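Local coordinates for protein aminotransferase (PDB 3IF2) that binds pyridoxal 5'-phosphate and probably transfers amino groups between amino acids and keto acids, perhaps as a valine-pyruvate transaminase, at residues E107-T112 with A291-V297; F126-V131 with S142-I147; A351-P356 with V437-D442; L386-T391 with V432-V436. Where two conformers were deposited one is given. Residue numbers count along the deposited sequence, not the author numbering.

Contact 1: residues E107-T112 with A291-V297; sequences ENIALT and AKVIEAV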
loop_
_atom_site.group_PDB
_atom_site.type_symbol
_atom_site.label_atom_id
_atom_site.label_comp_id
_atom_site.label_asym_id
_atom_site.label_seq_id
_atom_site.Cartn_x
_atom_site.Cartn_y
_atom_site.Cartn_z
ATOM N N GLU A 107 19.960 3.175 7.302
ATOM C CA GLU A 107 19.012 3.900 8.169
ATOM C C GLU A 107 18.291 5.080 7.488
ATOM O O GLU A 107 17.223 5.472 7.956
ATOM C CB GLU A 107 19.701 4.391 9.445
ATOM C CG GLU A 107 20.160 3.287 10.389
ATOM C CD GLU A 107 20.945 3.836 11.594
ATOM O OE1 GLU A 107 20.483 4.779 12.281
ATOM O OE2 GLU A 107 22.044 3.313 11.866
ATOM N N ASN A 108 18.870 5.602 6.395
ATOM C CA ASN A 108 18.356 6.741 5.620
ATOM C C ASN A 108 17.439 6.425 4.444
ATOM O O ASN A 108 17.039 7.325 3.740
ATOM C CB ASN A 108 19.536 7.554 5.065
ATOM C CG ASN A 108 20.422 8.126 6.148
ATOM O OD1 ASN A 108 21.596 7.765 6.269
ATOM N ND2 ASN A 108 19.861 9.037 6.941
ATOM N N ILE A 109 17.084 5.172 4.223
ATOM C CA ILE A 109 16.258 4.807 3.079
ATOM C C ILE A 109 15.178 3.814 3.476
ATOM O O ILE A 109 15.463 2.819 4.164
ATOM C CB ILE A 109 17.080 4.185 1.931
ATOM C CG1 ILE A 109 18.266 5.082 1.553
ATOM C CG2 ILE A 109 16.163 3.912 0.705
ATOM C CD1 ILE A 109 19.028 4.628 0.318
ATOM N N ALA A 110 13.951 4.122 3.055
ATOM C CA ALA A 110 12.793 3.264 3.236
ATOM C C ALA A 110 12.076 3.166 1.894
ATOM O O ALA A 110 12.254 4.027 1.027
ATOM C CB ALA A 110 11.861 3.825 4.289
ATOM N N LEU A 111 11.298 2.101 1.737
ATOM C CA LEU A 111 10.484 1.846 0.559
ATOM C C LEU A 111 9.003 1.943 0.962
ATOM O O LEU A 111 8.637 1.611 2.117
ATOM C CB LEU A 111 10.784 0.455 -0.026
ATOM C CG LEU A 111 12.222 0.127 -0.438
ATOM C CD1 LEU A 111 12.328 -1.307 -0.998
ATOM C CD2 LEU A 111 12.705 1.104 -1.444
ATOM N N THR A 112 8.178 2.409 0.010
ATOM C CA THR A 112 6.723 2.537 0.156
ATOM C C THR A 112 6.041 1.926 -1.082
ATOM O O THR A 112 6.721 1.614 -2.066
ATOM C CB THR A 112 6.314 4.036 0.336
ATOM O OG1 THR A 112 6.682 4.804 -0.827
ATOM C CG2 THR A 112 6.992 4.641 1.557
ATOM N N ALA A 291 17.218 9.401 9.765
ATOM C CA ALA A 291 16.800 8.163 10.458
ATOM C C ALA A 291 15.429 8.292 11.143
ATOM O O ALA A 291 14.581 7.397 11.029
ATOM C CB ALA A 291 17.858 7.740 11.494
ATOM N N LYS A 292 15.219 9.436 11.800
ATOM C CA LYS A 292 13.971 9.752 12.509
ATOM C C LYS A 292 12.748 9.614 11.588
ATOM O O LYS A 292 11.727 9.018 11.971
ATOM C CB LYS A 292 14.068 11.161 13.135
ATOM C CG LYS A 292 12.885 11.598 13.986
ATOM C CD LYS A 292 13.245 12.771 14.895
ATOM C CE LYS A 292 12.009 13.318 15.588
ATOM N NZ LYS A 292 11.345 12.261 16.373
ATOM N N VAL A 293 12.859 10.149 10.365
ATOM C CA VAL A 293 11.773 10.071 9.364
ATOM C C VAL A 293 11.583 8.620 8.844
ATOM O O VAL A 293 10.447 8.161 8.711
ATOM C CB VAL A 293 12.021 11.023 8.172
ATOM C CG1 VAL A 293 10.977 10.825 7.074
ATOM C CG2 VAL A 293 12.035 12.466 8.640
ATOM N N ILE A 294 12.685 7.907 8.592
ATOM C CA ILE A 294 12.661 6.532 8.085
ATOM C C ILE A 294 12.040 5.577 9.109
ATOM O O ILE A 294 11.242 4.702 8.729
ATOM C CB ILE A 294 14.075 6.053 7.601
ATOM C CG1 ILE A 294 14.660 7.004 6.531
ATOM C CG2 ILE A 294 14.049 4.647 7.040
ATOM C CD1 ILE A 294 13.766 7.245 5.264
ATOM N N GLU A 295 12.371 5.751 10.389
ATOM C CA GLU A 295 11.748 4.950 11.463
ATOM C C GLU A 295 10.237 5.140 11.490
ATOM O O GLU A 295 9.504 4.171 11.659
ATOM C CB GLU A 295 12.348 5.237 12.845
ATOM C CG GLU A 295 13.729 4.651 13.032
ATOM C CD GLU A 295 14.513 5.274 14.184
ATOM O OE1 GLU A 295 13.908 5.821 15.137
ATOM O OE2 GLU A 295 15.758 5.237 14.117
ATOM N N ALA A 296 9.788 6.377 11.303
ATOM C CA ALA A 296 8.346 6.709 11.228
ATOM C C ALA A 296 7.671 5.982 10.072
ATOM O O ALA A 296 6.626 5.338 10.267
ATOM C CB ALA A 296 8.140 8.217 11.090
ATOM N N VAL A 297 8.289 6.062 8.891
ATOM C CA VAL A 297 7.779 5.396 7.683
ATOM C C VAL A 297 7.715 3.886 7.871
ATOM O O VAL A 297 6.706 3.245 7.508
ATOM C CB VAL A 297 8.603 5.752 6.401
ATOM C CG1 VAL A 297 8.090 4.985 5.167
ATOM C CG2 VAL A 297 8.531 7.256 6.145
HETATM O O HOH W 1 17.477 4.010 12.399
#

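Contact 2: residues F126-V131 with S142-I147; sequences FGGAFV and SVDKSI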
loop_
_atom_site.group_PDB
_atom_site.type_symbol
_atom_site.label_atom_id
_atom_site.label_comp_id
_atom_site.label_asym_id
_atom_site.label_seq_id
_atom_site.Cartn_x
_atom_site.Cartn_y
_atom_site.Cartn_z
ATOM N N PHE A 126 3.542 15.254 8.997
ATOM C CA PHE A 126 3.905 16.645 9.224
ATOM C C PHE A 126 2.775 17.650 9.031
ATOM O O PHE A 126 3.025 18.833 9.042
ATOM C CB PHE A 126 5.063 16.997 8.289
ATOM C CG PHE A 126 6.313 16.249 8.586
ATOM C CD1 PHE A 126 7.005 16.497 9.778
ATOM C CD2 PHE A 126 6.838 15.319 7.667
ATOM C CE1 PHE A 126 8.187 15.818 10.087
ATOM C CE2 PHE A 126 8.030 14.619 7.952
ATOM C CZ PHE A 126 8.707 14.863 9.171
ATOM N N GLY A 127 1.542 17.187 8.863
ATOM C CA GLY A 127 0.398 18.068 8.646
ATOM C C GLY A 127 -0.823 17.555 9.382
ATOM O O GLY A 127 -0.938 16.351 9.642
ATOM N N GLY A 128 -1.744 18.480 9.667
ATOM C CA GLY A 128 -2.951 18.200 10.441
ATOM C C GLY A 128 -2.757 18.649 11.873
ATOM O O GLY A 128 -1.942 19.532 12.140
ATOM N N ALA A 129 -3.482 18.025 12.797
ATOM C CA ALA A 129 -3.464 18.437 14.208
ATOM C C ALA A 129 -2.142 18.106 14.917
ATOM O O ALA A 129 -1.672 16.962 14.841
ATOM C CB ALA A 129 -4.629 17.807 14.951
ATOM N N PHE A 130 -1.557 19.124 15.566
ATOM C CA PHE A 130 -0.346 19.032 16.395
ATOM C C PHE A 130 -0.667 19.430 17.843
ATOM O O PHE A 130 -1.594 20.225 18.091
ATOM C CB PHE A 130 0.741 20.012 15.931
ATOM C CG PHE A 130 1.601 19.528 14.788
ATOM C CD1 PHE A 130 1.062 19.346 13.528
ATOM C CD2 PHE A 130 2.981 19.361 14.957
ATOM C CE1 PHE A 130 1.863 18.951 12.451
ATOM C CE2 PHE A 130 3.798 18.975 13.892
ATOM C CZ PHE A 130 3.242 18.763 12.632
ATOM N N VAL A 131 0.147 18.927 18.777
ATOM C CA VAL A 131 0.055 19.306 20.184
ATOM C C VAL A 131 0.590 20.751 20.226
ATOM O O VAL A 131 1.630 21.052 19.634
ATOM C CB VAL A 131 0.831 18.348 21.150
ATOM C CG1 VAL A 131 0.658 18.798 22.609
ATOM C CG2 VAL A 131 0.328 16.915 21.006
ATOM N N SER A 142 -4.551 22.255 21.177
ATOM C CA SER A 142 -3.937 21.680 19.949
ATOM C C SER A 142 -4.013 22.705 18.781
ATOM O O SER A 142 -4.787 23.669 18.856
ATOM C CB SER A 142 -4.594 20.348 19.574
ATOM O OG SER A 142 -5.942 20.530 19.190
ATOM N N VAL A 143 -3.231 22.501 17.718
ATOM C CA VAL A 143 -3.178 23.463 16.600
ATOM C C VAL A 143 -2.946 22.766 15.266
ATOM O O VAL A 143 -2.129 21.865 15.193
ATOM C CB VAL A 143 -2.063 24.535 16.848
ATOM C CG1 VAL A 143 -0.715 23.885 17.117
ATOM C CG2 VAL A 143 -1.963 25.538 15.692
ATOM N N ASP A 144 -3.674 23.180 14.226
ATOM C CA ASP A 144 -3.502 22.629 12.868
ATOM C C ASP A 144 -2.280 23.228 12.174
ATOM O O ASP A 144 -2.019 24.425 12.295
ATOM C CB ASP A 144 -4.742 22.881 11.979
ATOM C CG ASP A 144 -5.892 21.923 12.260
ATOM O OD1 ASP A 144 -5.730 20.938 13.022
ATOM O OD2 ASP A 144 -6.967 22.145 11.669
ATOM N N LYS A 145 -1.525 22.382 11.482
ATOM C CA LYS A 145 -0.394 22.825 10.673
ATOM C C LYS A 145 -0.575 22.332 9.242
ATOM O O LYS A 145 -1.206 21.303 9.005
ATOM C CB LYS A 145 0.945 22.368 11.239
ATOM C CG LYS A 145 1.212 22.845 12.641
ATOM C CD LYS A 145 2.688 22.799 12.992
ATOM C CE LYS A 145 2.882 23.212 14.434
ATOM N NZ LYS A 145 4.298 23.415 14.784
ATOM N N SER A 146 0.001 23.072 8.300
ATOM C CA SER A 146 -0.115 22.788 6.875
ATOM C C SER A 146 1.209 22.455 6.224
ATOM O O SER A 146 2.272 22.797 6.756
ATOM C CB SER A 146 -0.719 24.010 6.173
ATOM O OG SER A 146 -2.076 24.122 6.507
ATOM N N ILE A 147 1.119 21.782 5.071
ATOM C CA ILE A 147 2.270 21.474 4.210
ATOM C C ILE A 147 2.330 22.679 3.260
ATOM O O ILE A 147 1.358 22.953 2.559
ATOM C CB ILE A 147 2.065 20.166 3.417
ATOM C CG1 ILE A 147 1.749 18.978 4.360
ATOM C CG2 ILE A 147 3.276 19.863 2.560
ATOM C CD1 ILE A 147 2.782 18.689 5.474
#

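Contact 3: residues A351-P356 with V437-D442; sequences ALGDYP and VRELYD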
loop_
_atom_site.group_PDB
_atom_site.type_symbol
_atom_site.label_atom_id
_atom_site.label_comp_id
_atom_site.label_asym_id
_atom_site.label_seq_id
_atom_site.Cartn_x
_atom_site.Cartn_y
_atom_site.Cartn_z
ATOM N N ALA A 351 -1.767 24.463 -35.111
ATOM C CA ALA A 351 -3.196 24.599 -34.773
ATOM C C ALA A 351 -3.541 26.028 -34.280
ATOM O O ALA A 351 -4.351 26.728 -34.880
ATOM C CB ALA A 351 -3.583 23.550 -33.721
ATOM N N LEU A 352 -2.882 26.440 -33.204
ATOM C CA LEU A 352 -3.053 27.747 -32.559
ATOM C C LEU A 352 -1.769 28.496 -32.940
ATOM O O LEU A 352 -1.292 28.264 -34.044
ATOM C CB LEU A 352 -3.252 27.513 -31.063
ATOM C CG LEU A 352 -4.383 26.487 -30.793
ATOM C CD1 LEU A 352 -4.369 25.952 -29.361
ATOM C CD2 LEU A 352 -5.758 27.074 -31.193
ATOM N N GLY A 353 -1.194 29.384 -32.126
ATOM C CA GLY A 353 0.090 30.034 -32.557
ATOM C C GLY A 353 -0.175 31.426 -33.082
ATOM O O GLY A 353 0.555 32.355 -32.736
ATOM N N ASP A 354 -1.186 31.559 -33.952
ATOM C CA ASP A 354 -1.738 32.877 -34.298
ATOM C C ASP A 354 -2.656 33.354 -33.154
ATOM O O ASP A 354 -2.966 34.544 -33.083
ATOM C CB ASP A 354 -2.597 32.858 -35.580
ATOM C CG ASP A 354 -1.787 32.723 -36.856
ATOM O OD1 ASP A 354 -0.689 33.323 -36.968
ATOM O OD2 ASP A 354 -2.302 32.043 -37.766
ATOM N N TYR A 355 -3.095 32.424 -32.296
ATOM C CA TYR A 355 -4.021 32.674 -31.202
ATOM C C TYR A 355 -3.303 32.877 -29.850
ATOM O O TYR A 355 -2.079 32.677 -29.755
ATOM C CB TYR A 355 -5.030 31.520 -31.159
ATOM C CG TYR A 355 -5.948 31.522 -32.352
ATOM C CD1 TYR A 355 -5.535 31.009 -33.595
ATOM C CD2 TYR A 355 -7.233 32.058 -32.254
ATOM C CE1 TYR A 355 -6.404 31.042 -34.726
ATOM C CE2 TYR A 355 -8.104 32.077 -33.354
ATOM C CZ TYR A 355 -7.694 31.567 -34.582
ATOM O OH TYR A 355 -8.574 31.598 -35.632
ATOM N N PRO A 356 -4.054 33.260 -28.786
ATOM C CA PRO A 356 -3.436 33.512 -27.464
ATOM C C PRO A 356 -2.943 32.304 -26.640
ATOM O O PRO A 356 -3.025 32.331 -25.401
ATOM C CB PRO A 356 -4.555 34.250 -26.709
ATOM C CG PRO A 356 -5.401 34.827 -27.777
ATOM C CD PRO A 356 -5.446 33.754 -28.790
ATOM N N VAL A 437 -10.944 25.345 -29.860
ATOM C CA VAL A 437 -10.407 26.593 -29.287
ATOM C C VAL A 437 -10.425 27.767 -30.269
ATOM O O VAL A 437 -10.775 28.882 -29.885
ATOM C CB VAL A 437 -8.985 26.396 -28.683
ATOM C CG1 VAL A 437 -8.344 27.734 -28.306
ATOM C CG2 VAL A 437 -9.043 25.461 -27.464
ATOM N N ARG A 438 -10.038 27.529 -31.522
ATOM C CA ARG A 438 -10.086 28.587 -32.538
ATOM C C ARG A 438 -11.517 29.088 -32.716
ATOM O O ARG A 438 -11.741 30.293 -32.747
ATOM C CB ARG A 438 -9.532 28.123 -33.887
ATOM C CG ARG A 438 -7.999 28.024 -33.975
ATOM C CD ARG A 438 -7.537 27.978 -35.455
ATOM N NE ARG A 438 -8.255 26.968 -36.238
ATOM C CZ ARG A 438 -7.980 25.659 -36.292
ATOM N NH1 ARG A 438 -6.965 25.115 -35.606
ATOM N NH2 ARG A 438 -8.755 24.872 -37.046
ATOM N N GLU A 439 -12.466 28.152 -32.795
ATOM C CA GLU A 439 -13.903 28.451 -32.954
ATOM C C GLU A 439 -14.414 29.335 -31.793
ATOM O O GLU A 439 -15.216 30.250 -32.028
ATOM C CB GLU A 439 -14.693 27.125 -33.096
ATOM C CG GLU A 439 -16.150 27.204 -33.551
ATOM C CD GLU A 439 -17.136 27.659 -32.482
ATOM O OE1 GLU A 439 -16.877 27.501 -31.264
ATOM O OE2 GLU A 439 -18.204 28.171 -32.865
ATOM N N LEU A 440 -13.946 29.057 -30.568
ATOM C CA LEU A 440 -14.281 29.848 -29.366
ATOM C C LEU A 440 -13.728 31.271 -29.452
ATOM O O LEU A 440 -14.472 32.232 -29.209
ATOM C CB LEU A 440 -13.787 29.176 -28.062
ATOM C CG LEU A 440 -14.594 28.039 -27.396
ATOM C CD1 LEU A 440 -15.425 27.173 -28.374
ATOM C CD2 LEU A 440 -13.646 27.167 -26.519
ATOM N N TYR A 441 -12.444 31.409 -29.779
ATOM C CA TYR A 441 -11.826 32.745 -29.928
ATOM C C TYR A 441 -12.418 33.576 -31.077
ATOM O O TYR A 441 -12.507 34.798 -30.971
ATOM C CB TYR A 441 -10.303 32.671 -30.102
ATOM C CG TYR A 441 -9.502 32.504 -28.823
ATOM C CD1 TYR A 441 -9.318 33.583 -27.952
ATOM C CD2 TYR A 441 -8.873 31.289 -28.507
ATOM C CE1 TYR A 441 -8.558 33.453 -26.780
ATOM C CE2 TYR A 441 -8.104 31.151 -27.336
ATOM C CZ TYR A 441 -7.955 32.239 -26.486
ATOM O OH TYR A 441 -7.209 32.118 -25.363
ATOM N N ASP A 442 -12.823 32.909 -32.156
ATOM C CA ASP A 442 -13.393 33.583 -33.339
ATOM C C ASP A 442 -14.777 34.215 -33.145
ATOM O O ASP A 442 -15.182 34.974 -34.003
ATOM C CB ASP A 442 -13.403 32.629 -34.560
ATOM C CG ASP A 442 -11.990 32.322 -35.109
ATOM O OD1 ASP A 442 -11.022 33.073 -34.817
ATOM O OD2 ASP A 442 -11.856 31.318 -35.862
#

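Contact 4: residues L386-T391 with V432-V436; sequences LKAKGT and VIGEV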
loop_
_atom_site.group_PDB
_atom_site.type_symbol
_atom_site.label_atom_id
_atom_site.label_comp_id
_atom_site.label_asym_id
_atom_site.label_seq_id
_atom_site.Cartn_x
_atom_site.Cartn_y
_atom_site.Cartn_z
ATOM N N LEU A 386 -14.506 18.922 -25.190
ATOM C CA LEU A 386 -13.530 17.989 -25.779
ATOM C C LEU A 386 -13.918 16.529 -25.473
ATOM O O LEU A 386 -13.842 15.681 -26.371
ATOM C CB LEU A 386 -12.105 18.291 -25.294
ATOM C CG LEU A 386 -11.493 19.646 -25.649
ATOM C CD1 LEU A 386 -10.223 19.882 -24.852
ATOM C CD2 LEU A 386 -11.233 19.750 -27.139
ATOM N N LYS A 387 -14.353 16.254 -24.232
ATOM C CA LYS A 387 -14.788 14.891 -23.812
ATOM C C LYS A 387 -15.942 14.361 -24.674
ATOM O O LYS A 387 -15.935 13.177 -25.041
ATOM C CB LYS A 387 -15.152 14.844 -22.313
ATOM C CG LYS A 387 -15.672 13.480 -21.775
ATOM C CD LYS A 387 -15.605 13.360 -20.230
ATOM C CE LYS A 387 -16.391 14.465 -19.502
ATOM N NZ LYS A 387 -17.872 14.448 -19.706
ATOM N N ALA A 388 -16.902 15.244 -24.986
ATOM C CA ALA A 388 -18.045 14.933 -25.868
ATOM C C ALA A 388 -17.621 14.721 -27.343
ATOM O O ALA A 388 -18.390 14.128 -28.100
ATOM C CB ALA A 388 -19.154 16.027 -25.760
ATOM N N LYS A 389 -16.433 15.225 -27.744
ATOM C CA LYS A 389 -15.837 15.016 -29.091
ATOM C C LYS A 389 -14.666 13.988 -29.071
ATOM O O LYS A 389 -13.795 13.989 -29.963
ATOM C CB LYS A 389 -15.402 16.359 -29.716
ATOM C CG LYS A 389 -16.539 17.391 -29.807
ATOM C CD LYS A 389 -16.140 18.703 -30.511
ATOM C CE LYS A 389 -16.372 18.642 -32.025
ATOM N NZ LYS A 389 -17.822 18.651 -32.421
ATOM N N GLY A 390 -14.645 13.121 -28.054
ATOM C CA GLY A 390 -13.660 12.054 -27.938
ATOM C C GLY A 390 -12.242 12.329 -27.461
ATOM O O GLY A 390 -11.475 11.371 -27.350
ATOM N N THR A 391 -11.877 13.588 -27.183
ATOM C CA THR A 391 -10.514 13.949 -26.716
ATOM C C THR A 391 -10.499 14.318 -25.208
ATOM O O THR A 391 -11.247 15.199 -24.765
ATOM C CB THR A 391 -9.916 15.075 -27.582
ATOM O OG1 THR A 391 -9.838 14.623 -28.934
ATOM C CG2 THR A 391 -8.511 15.455 -27.130
ATOM N N VAL A 432 -8.308 18.429 -32.814
ATOM C CA VAL A 432 -9.616 18.715 -32.184
ATOM C C VAL A 432 -9.495 19.884 -31.199
ATOM O O VAL A 432 -10.351 20.768 -31.203
ATOM C CB VAL A 432 -10.236 17.458 -31.472
ATOM C CG1 VAL A 432 -11.603 17.786 -30.851
ATOM C CG2 VAL A 432 -10.381 16.300 -32.458
ATOM N N ILE A 433 -8.446 19.883 -30.373
ATOM C CA ILE A 433 -8.151 21.008 -29.458
ATOM C C ILE A 433 -8.035 22.317 -30.240
ATOM O O ILE A 433 -8.572 23.335 -29.815
ATOM C CB ILE A 433 -6.855 20.791 -28.637
ATOM C CG1 ILE A 433 -7.057 19.686 -27.583
ATOM C CG2 ILE A 433 -6.419 22.085 -27.921
ATOM C CD1 ILE A 433 -5.774 19.175 -26.950
ATOM N N GLY A 434 -7.376 22.276 -31.395
ATOM C CA GLY A 434 -7.230 23.451 -32.231
ATOM C C GLY A 434 -8.547 23.961 -32.791
ATOM O O GLY A 434 -8.829 25.161 -32.721
ATOM N N GLU A 435 -9.359 23.052 -33.334
ATOM C CA GLU A 435 -10.647 23.413 -33.935
ATOM C C GLU A 435 -11.582 24.025 -32.898
ATOM O O GLU A 435 -12.062 25.141 -33.096
ATOM C CB GLU A 435 -11.296 22.213 -34.650
ATOM C CG GLU A 435 -10.604 21.874 -35.995
ATOM C CD GLU A 435 -10.986 20.513 -36.575
ATOM O OE1 GLU A 435 -11.132 19.537 -35.799
ATOM O OE2 GLU A 435 -11.095 20.407 -37.821
ATOM N N VAL A 436 -11.762 23.329 -31.774
ATOM C CA VAL A 436 -12.653 23.798 -30.700
ATOM C C VAL A 436 -12.241 25.180 -30.151
ATOM O O VAL A 436 -13.096 26.080 -30.065
ATOM C CB VAL A 436 -12.802 22.745 -29.567
ATOM C CG1 VAL A 436 -13.580 23.307 -28.374
ATOM C CG2 VAL A 436 -13.482 21.484 -30.112
#

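Contact 1: residues E107-T112 with A291-V297
Strand 109-112 and the first turns of helix 291-305 run in nearly the same direction, their axes 29° apart and 8.1 Å from each other at the closest point. The backbones draw nearest at the start of both segments, where the CA atoms of Asn108 and Ala291 lie 5.3 Å apart, and again at Ala110 and Ile294, 5.8 Å. An alanine on one side of each close pair is consistent with this spacing: Ala110 directs its methyl group at the helix, with CB 3.6 Å from Ile294 CG2 and 4.0 Å from Val297 CG1. Ile294 buries more surface than any other residue here, its CB only 3.2 Å from Glu107 O and its CG1 3.5 Å from Asn108 C. One helical turn on, Val297 CG1 meets Thr112 CG2 at 3.8 Å. No direct hydrogen bond crosses between the segments, but at the exposed end a water donates to Glu107 OE1 (3.1 Å) and to Glu295 OE2 (2.7 Å), bridging two carboxylates. Ile109 and Leu111 point away from this helix and pack against helix 86-100. The strand is thus covered on both faces by helices, as expected in the large domain of class I and II aminotransferases, where a mixed sheet carries the cofactor site; the side chain of Thr112 comes within about 7 Å of the bound pyridoxal phosphate.

Contact 2: residues F126-V131 with S142-I147
Four backbone hydrogen bonds hold this antiparallel beta hairpin together, in two reciprocal pairs. Gly128 N donates to Lys145 O (2.9 Å) and receives Lys145 N at its own O (3.0 Å); Phe130 N and Val143 O are 2.8 Å apart, as are Val143 N and Phe130 O. Between these hydrogen-bonded pairs sits the non-hydrogen-bonded pair of Ala129 and Asp144, with CA atoms 4.4 Å apart. Gly128 adopts a phi of 100°, at which a side chain would collide with the preceding carbonyl, reason enough for a glycine here. Strand 142-149 goes on to pair in parallel with 207-213 and 168-170, which ties the hairpin into the large-domain sheet. Across the strands, Lys145 lays its aliphatic chain over the Phe130 ring, and its ammonium makes an off-centre cation-pi contact, NZ 4.8 Å from the ring centroid. Phe4 of the second subunit packs on both Phe126 and Phe130. Where the segments diverge, Ile147 CD1 approaches Phe126 CB to 4.0 Å and Phe126 O to 3.6 Å.

Contact 3: residues A351-P356 with V437-D442
Ala351 closes the long helix 324-351, and its carbonyl oxygen accepts a hydrogen bond from Arg438 NH1 at 3.2 Å, lying at the edge of the guanidinium near its plane. A side chain from the C-terminal helix therefore reaches the backbone at the end of another helix. Leu352, the first residue to leave helical geometry, swings its end inward: CD2 lies 3.9 Å from Val437 CG1 and 3.7 Å from Arg438 CG, and the side chain also touches Phe372 of strand 367-372, as Val437 does. Gly353 turns the chain with a phi of 101° and a psi of -47°, angles at which any side chain would press on the preceding carbonyl. This connection leads from helix 324-351 into strand 357-360 of the smaller mixed sheet, and helix 423-441 packs beside it in the C-terminal part of the aminotransferase fold, away from the cofactor. Tyr355 points its CA-to-CB bond toward that helix, and its ring packs there. Arg438 CG stands 3.8 Å from the centroid of the Tyr355 ring in a CH-pi contact over one face, while at the ring edge Tyr355 CD2 meets Tyr441 CB at 3.8 Å and Tyr355 OH donates to Asp442 OD1 at 3.0 Å. Pro356 sets CD over the Tyr441 ring, 3.7 Å from its centroid; the hydroxyl of Tyr441 extends to Lys373 O, whose residue also pairs with the backbone of Pro356.

Contact 4: residues L386-T391 with V432-V436
A Schellman motif ends helix 379-388, and the turn it makes rests on the C-terminal helix 423-441. Thr391 N bonds back to Leu386 O at 3.0 Å and Gly390 N to Lys387 O at 3.3 Å, with Gly390 as the C-prime residue at a phi of 78°. Reversing the chain in this way brings Leu386 and Thr391, at the two ends of the longer bond, to the same helix. Leu386 CD2 is 4.2 Å from Val432 CG1 and 4.1 Å from Val436 CG2, one turn further along, while Leu386 CD1 is 4.2 Å from Ile433 CG1. This packing joins two helices of the C-terminal part of the aminotransferase fold, away from the cofactor, and no hydrogen bond crosses it. Thr391 begins the short strand 391-392, which pairs with 35-36 near the N terminus; its OG1 bonds to Asn35 while lying 3.8 Å from Val432 CB. On the solvent side, the methylenes of exposed Lys389 extend the apolar surface, with CD 3.9 Å from Val436 CG2.

Overall arrangement
From the N terminus, the chain opens contact 1 at 107-112, then closes the short hairpin of contact 2 before residues 291-297 return to complete contact 1. Contact 2 therefore lies within that longer loop, and the two touch where Val293 packs on Phe126; both belong to the large-domain sheet with its helices, and both reach the second subunit. Contacts 3 and 4 follow in series: contact 3 opens at 351-356, contact 4 opens and closes within its span, and 437-442 finishes contact 3. Contact 3 joins the turn after helix 324-351, and contact 4 the end of helix 379-388, to helix 423-441, where Ala351 and Leu352 touch Gly434. No loops cross; contacts 1 and 3 are centred about 50 Å apart.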